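Local coordinates for protein pectate lyase (Bacillus, PDB 3VMV) that probably cleaves polygalacturonate (pectate) by beta-elimination, as a secreted lyase of polysaccharide lyase family 1, at residues 52-58 with 89-95; 183-187 with 211-215. The contacts are given in a common frame with arbitrary orientation. Numbering follows the deposited sequence.

Contact 1 of 2, residues 52-58 with 89-95; sequences VNGTITQ and NGEFDGI
Two short strands, 55-57 and 91-93, run parallel with axes 4.5 Å apart at closest and 28° between their directions; the register sets Ile56 beside Phe92, CA to CA 4.6 Å. Asn89 precedes the strand, and a water joins its O (2.7 Å) to Thr55 OG1 (2.8 Å). The chain then comes close to the first segment, Gly90 CA lying 3.4 Å from Val52 O. Glu91 accepts Ile56 N at its O (2.7 Å, 161°). Its side chain, extended with chi1 and chi2 both t, lies on the same sheet face as Thr55, whose OG1 is 3.3 Å from Glu91 OE1, at most a weak hydrogen bond, whereas OE2 is held by His113. Phe92 (chi1 m) turns to the other face with Ile56: Ile56 CG1 sits 3.9 Å from the ring centroid, 13° off the normal, a CH-pi contact. This is the inward apolar stacking between successive coils of a right-handed parallel beta-helix, and Ile112 extends it on the next strand, 111-113. Asp93 N donates to Ile56 O (2.9 Å, 156°), while its O reaches Gln58 N through a water (2.6 and 3.0 Å). Gly94 takes a left-handed conformation (86°/11°), in which a CB would jam against Asp93 O; its own O accepts Gln58 NE2 at 2.9 Å (170°). With Ile95 the side chain points back toward the first segment, CG2 lying 3.8 Å from Ile56 CG2 and 3.6 Å from Ile56 O.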
loop_
_atom_site.group_PDB
_atom_site.type_symbol
_atom_site.label_atom_id
_atom_site.label_comp_id
_atom_site.label_asym_id
_atom_site.label_seq_id
_atom_site.Cartn_x
_atom_site.Cartn_y
_atom_site.Cartn_z
ATOM N N VAL A 52 -13.443 5.612 12.733
ATOM C CA VAL A 52 -13.712 6.816 11.964
ATOM C C VAL A 52 -15.127 6.700 11.389
ATOM O O VAL A 52 -15.436 5.790 10.570
ATOM C CB VAL A 52 -12.688 6.992 10.837
ATOM C CG1 VAL A 52 -12.967 8.267 10.067
ATOM C CG2 VAL A 52 -11.258 7.037 11.413
ATOM N N ASN A 53 -15.988 7.596 11.863
ATOM C CA ASN A 53 -17.400 7.580 11.482
ATOM C C ASN A 53 -17.881 8.902 10.886
ATOM O O ASN A 53 -19.047 9.278 11.017
ATOM C CB ASN A 53 -18.298 7.123 12.654
ATOM C CG ASN A 53 -18.216 8.030 13.885
ATOM O OD1 ASN A 53 -17.531 9.052 13.885
ATOM N ND2 ASN A 53 -18.959 7.664 14.944
ATOM N N GLY A 54 -16.991 9.573 10.172
ATOM C CA GLY A 54 -17.370 10.757 9.433
ATOM C C GLY A 54 -16.350 11.004 8.361
ATOM O O GLY A 54 -15.371 10.268 8.277
ATOM N N THR A 55 -16.569 12.026 7.536
ATOM C CA THR A 55 -15.655 12.312 6.426
ATOM C C THR A 55 -14.576 13.309 6.856
ATOM O O THR A 55 -14.872 14.431 7.261
ATOM C CB THR A 55 -16.425 12.838 5.215
ATOM O OG1 THR A 55 -17.353 11.824 4.784
ATOM C CG2 THR A 55 -15.482 13.145 4.036
ATOM N N ILE A 56 -13.342 12.823 6.845
ATOM C CA ILE A 56 -12.160 13.601 7.209
ATOM C C ILE A 56 -11.679 14.398 5.998
ATOM O O ILE A 56 -11.629 13.872 4.897
ATOM C CB ILE A 56 -11.057 12.628 7.637
ATOM C CG1 ILE A 56 -11.594 11.561 8.595
ATOM C CG2 ILE A 56 -9.833 13.382 8.185
ATOM C CD1 ILE A 56 -12.311 12.165 9.837
ATOM N N THR A 57 -11.351 15.674 6.180
ATOM C CA THR A 57 -11.110 16.549 5.024
ATOM C C THR A 57 -10.003 17.510 5.373
ATOM O O THR A 57 -9.681 17.668 6.545
ATOM C CB THR A 57 -12.362 17.428 4.681
ATOM O OG1 THR A 57 -12.683 18.289 5.788
ATOM C CG2 THR A 57 -13.581 16.583 4.338
ATOM N N GLN A 58 -9.501 18.238 4.383
ATOM C CA GLN A 58 -8.601 19.351 4.689
ATOM C C GLN A 58 -9.280 20.377 5.607
ATOM O O GLN A 58 -8.674 20.880 6.565
ATOM C CB GLN A 58 -8.148 20.036 3.380
ATOM C CG GLN A 58 -7.270 19.162 2.507
ATOM C CD GLN A 58 -5.915 18.923 3.122
ATOM O OE1 GLN A 58 -5.409 19.766 3.870
ATOM N NE2 GLN A 58 -5.307 17.792 2.797
ATOM N N ASN A 89 -18.618 4.532 6.302
ATOM C CA ASN A 89 -18.557 5.938 6.719
ATOM C C ASN A 89 -17.180 6.466 7.071
ATOM O O ASN A 89 -17.048 7.660 7.406
ATOM C CB ASN A 89 -19.524 6.214 7.894
ATOM C CG ASN A 89 -20.932 5.871 7.542
ATOM O OD1 ASN A 89 -21.412 6.247 6.471
ATOM N ND2 ASN A 89 -21.591 5.107 8.402
ATOM N N GLY A 90 -16.146 5.628 6.958
ATOM C CA GLY A 90 -14.773 6.035 7.278
ATOM C C GLY A 90 -14.099 6.571 6.050
ATOM O O GLY A 90 -13.394 5.845 5.384
ATOM N N GLU A 91 -14.296 7.845 5.759
ATOM C CA GLU A 91 -13.877 8.399 4.486
ATOM C C GLU A 91 -12.898 9.547 4.714
ATOM O O GLU A 91 -13.165 10.389 5.579
ATOM C CB GLU A 91 -15.086 8.915 3.710
ATOM C CG GLU A 91 -14.704 9.506 2.367
ATOM C CD GLU A 91 -15.860 10.124 1.615
ATOM O OE1 GLU A 91 -17.013 10.006 2.096
ATOM O OE2 GLU A 91 -15.625 10.743 0.538
ATOM N N PHE A 92 -11.797 9.553 3.941
ATOM C CA PHE A 92 -10.808 10.636 3.964
ATOM C C PHE A 92 -10.841 11.217 2.559
ATOM O O PHE A 92 -10.349 10.592 1.626
ATOM C CB PHE A 92 -9.396 10.088 4.273
ATOM C CG PHE A 92 -9.233 9.536 5.663
ATOM C CD1 PHE A 92 -8.445 10.200 6.603
ATOM C CD2 PHE A 92 -9.866 8.362 6.029
ATOM C CE1 PHE A 92 -8.294 9.707 7.894
ATOM C CE2 PHE A 92 -9.729 7.863 7.354
ATOM C CZ PHE A 92 -8.929 8.532 8.258
ATOM N N ASP A 93 -11.456 12.387 2.414
ATOM C CA ASP A 93 -11.664 13.018 1.115
ATOM C C ASP A 93 -10.672 14.172 0.983
ATOM O O ASP A 93 -10.817 15.227 1.621
ATOM C CB ASP A 93 -13.106 13.513 1.020
ATOM C CG ASP A 93 -13.393 14.217 -0.302
ATOM O OD1 ASP A 93 -12.493 14.277 -1.180
ATOM O OD2 ASP A 93 -14.537 14.713 -0.454
ATOM N N GLY A 94 -9.615 13.925 0.204
ATOM C CA GLY A 94 -8.654 14.981 -0.069
ATOM C C GLY A 94 -7.584 15.113 0.975
ATOM O O GLY A 94 -6.842 16.115 0.941
ATOM N N ILE A 95 -7.477 14.151 1.895
ATOM C CA ILE A 95 -6.417 14.223 2.918
ATOM C C ILE A 95 -5.989 12.805 3.191
ATOM O O ILE A 95 -6.836 11.915 3.304
ATOM C CB ILE A 95 -6.864 14.952 4.234
ATOM C CG1 ILE A 95 -5.657 15.103 5.155
ATOM C CG2 ILE A 95 -8.064 14.253 4.881
ATOM C CD1 ILE A 95 -5.887 16.096 6.322
HETATM O O HOH W 1 -18.425 9.626 6.081
HETATM O O HOH W 2 -10.412 17.832 1.556
#

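Contact 2 of 2, residues 183-187 with 211-215; sequences HTDNA and IRYAD
Neither helix nor strand forms in 183-187, which belongs to the loop after strand 177-181, while 211-215 leaves strand 210-212 through a sharp bend. Asp185 (-80°/64°) is the centre of an inverse gamma turn, closed by a weak bond from Asn186 N to Thr184 O (2.8 Å). On the other segment Tyr213 has a positive phi (69°/-37°), and Ala214 N makes a weak 2.7 Å bond to Arg212 O. The backbones stay well apart, with CA-CA 7.1 Å for Asp185 and Arg212 and 6.5 Å for Ala187 and Tyr213, so side chains bridge the gap, chiefly those of Arg212 and Tyr213, met by that of Asp185. Arg212 reaches out with chi1 m and chi2 and chi3 both t. Its NE donates to Asp185 OD1 (chi1 m) at 2.8 Å and 147°, a salt bridge near the guanidinium plane; that OD1 also bonds Ser271. A water spans Asp185 OD2 (2.8 Å) and Arg212 NH2 (2.9 Å). One guanidinium face lies against the His183-Thr184 peptide, with His183 C 3.4 Å from Arg212 NH1, an atom that also bonds Gly182 O. Tyr213 (chi1 m) presents a ring face to Ala187, whose CA is 3.6 Å from the centroid and 10° off the normal, a CH-pi contact; Tyr213 OH packs tightly against the Asp185-Asn186 peptide, 2.9 Å from Asp185 C, without good hydrogen-bond geometry. A sulfate ion, probably from the crystallisation liquor, pairs weakly with Arg212 NH2. The arrangement is that of a loop projecting from one parallel beta-helix coil and contacted by the strand end of the next.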
loop_
_atom_site.group_PDB
_atom_site.type_symbol
_atom_site.label_atom_id
_atom_site.label_comp_id
_atom_site.label_asym_id
_atom_site.label_seq_id
_atom_site.Cartn_x
_atom_site.Cartn_y
_atom_site.Cartn_z
ATOM N N HIS A 183 11.730 5.285 -2.702
ATOM C CA HIS A 183 11.471 6.514 -3.470
ATOM C C HIS A 183 12.684 7.023 -4.246
ATOM O O HIS A 183 12.561 7.941 -5.054
ATOM C CB HIS A 183 10.964 7.635 -2.519
ATOM C CG HIS A 183 12.043 8.257 -1.681
ATOM N ND1 HIS A 183 12.737 7.573 -0.704
ATOM C CD2 HIS A 183 12.613 9.489 -1.738
ATOM C CE1 HIS A 183 13.665 8.354 -0.178
ATOM N NE2 HIS A 183 13.615 9.523 -0.794
ATOM N N THR A 184 13.850 6.446 -3.976
ATOM C CA THR A 184 15.093 6.888 -4.597
ATOM C C THR A 184 16.071 5.722 -4.680
ATOM O O THR A 184 15.935 4.740 -3.952
ATOM C CB THR A 184 15.725 8.050 -3.816
ATOM O OG1 THR A 184 16.689 8.701 -4.658
ATOM C CG2 THR A 184 16.407 7.559 -2.534
ATOM N N ASP A 185 17.043 5.821 -5.588
ATOM C CA ASP A 185 18.045 4.759 -5.732
ATOM C C ASP A 185 19.128 4.877 -4.665
ATOM O O ASP A 185 20.306 5.137 -4.974
ATOM C CB ASP A 185 18.672 4.825 -7.117
ATOM C CG ASP A 185 17.656 4.565 -8.237
ATOM O OD1 ASP A 185 16.660 3.814 -8.025
ATOM O OD2 ASP A 185 17.882 5.110 -9.338
ATOM N N ASN A 186 18.714 4.714 -3.408
ATOM C CA ASN A 186 19.639 4.679 -2.273
ATOM C C ASN A 186 19.308 3.428 -1.460
ATOM O O ASN A 186 18.247 3.357 -0.775
ATOM C CB ASN A 186 19.475 5.957 -1.449
ATOM C CG ASN A 186 20.413 6.013 -0.269
ATOM O OD1 ASN A 186 20.901 4.982 0.202
ATOM N ND2 ASN A 186 20.717 7.231 0.188
ATOM N N ALA A 187 20.156 2.414 -1.602
ATOM C CA ALA A 187 19.896 1.146 -0.939
ATOM C C ALA A 187 19.748 1.323 0.559
ATOM O O ALA A 187 18.990 0.598 1.182
ATOM C CB ALA A 187 21.023 0.177 -1.217
ATOM N N ILE A 211 9.024 -1.016 -7.417
ATOM C CA ILE A 211 9.780 -1.597 -6.308
ATOM C C ILE A 211 11.252 -1.361 -6.528
ATOM O O ILE A 211 11.814 -1.851 -7.500
ATOM C CB ILE A 211 9.534 -3.138 -6.160
ATOM C CG1 ILE A 211 8.044 -3.459 -6.100
ATOM C CG2 ILE A 211 10.235 -3.680 -4.886
ATOM C CD1 ILE A 211 7.772 -4.949 -6.276
ATOM N N ARG A 212 11.896 -0.661 -5.588
ATOM C CA ARG A 212 13.351 -0.550 -5.546
ATOM C C ARG A 212 13.903 -1.372 -4.393
ATOM O O ARG A 212 13.453 -1.193 -3.265
ATOM C CB ARG A 212 13.832 0.898 -5.373
ATOM C CG ARG A 212 13.569 1.796 -6.569
ATOM C CD ARG A 212 13.952 3.221 -6.157
ATOM N NE ARG A 212 13.994 4.184 -7.267
ATOM C CZ ARG A 212 12.995 5.030 -7.540
ATOM N NH1 ARG A 212 11.864 5.016 -6.830
ATOM N NH2 ARG A 212 13.138 5.885 -8.546
ATOM N N TYR A 213 14.878 -2.249 -4.683
ATOM C CA TYR A 213 15.675 -2.997 -3.659
ATOM C C TYR A 213 14.955 -4.057 -2.845
ATOM O O TYR A 213 15.561 -5.096 -2.498
ATOM C CB TYR A 213 16.375 -2.064 -2.610
ATOM C CG TYR A 213 17.214 -0.967 -3.217
ATOM C CD1 TYR A 213 18.468 -1.248 -3.776
ATOM C CD2 TYR A 213 16.731 0.330 -3.275
ATOM C CE1 TYR A 213 19.240 -0.238 -4.378
ATOM C CE2 TYR A 213 17.492 1.334 -3.865
ATOM C CZ TYR A 213 18.737 1.035 -4.408
ATOM O OH TYR A 213 19.482 2.015 -5.005
ATOM N N ALA A 214 13.691 -3.788 -2.511
ATOM C CA ALA A 214 12.974 -4.609 -1.510
ATOM C C ALA A 214 12.636 -6.033 -1.960
ATOM O O ALA A 214 12.476 -6.284 -3.152
ATOM C CB ALA A 214 11.704 -3.921 -1.130
ATOM N N ASP A 215 12.550 -6.932 -0.970
ATOM C CA ASP A 215 11.881 -8.229 -1.153
ATOM C C ASP A 215 10.381 -8.066 -0.886
ATOM O O ASP A 215 9.939 -7.527 0.171
ATOM C CB ASP A 215 12.467 -9.251 -0.182
ATOM C CG ASP A 215 13.920 -9.638 -0.534
ATOM O OD1 ASP A 215 14.320 -9.445 -1.687
ATOM O OD2 ASP A 215 14.653 -10.098 0.378
HETATM O O HOH W 3 15.464 6.023 -10.353
#

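In the fold
Both contacts involve neighbouring coils of the same curled parallel sheet, yet they lie on opposite sides of the chain's centre, with their centres 31 Å apart and nearest atoms about 19 Å apart. Contact 1 is partly buried and joins two strands directly: main-chain hydrogen bonds fix the register and apolar residues face the interior; the two segments bury 588 Å² between them. Contact 2 is a surface contact whose segments bury 306 Å² between them; in it a strand end meets a loop rather than another strand, so a charged pair, a water bridge and an aromatic face do the work. In sequence they follow one another, 52-58 with 89-95 being complete before 183-187 begins.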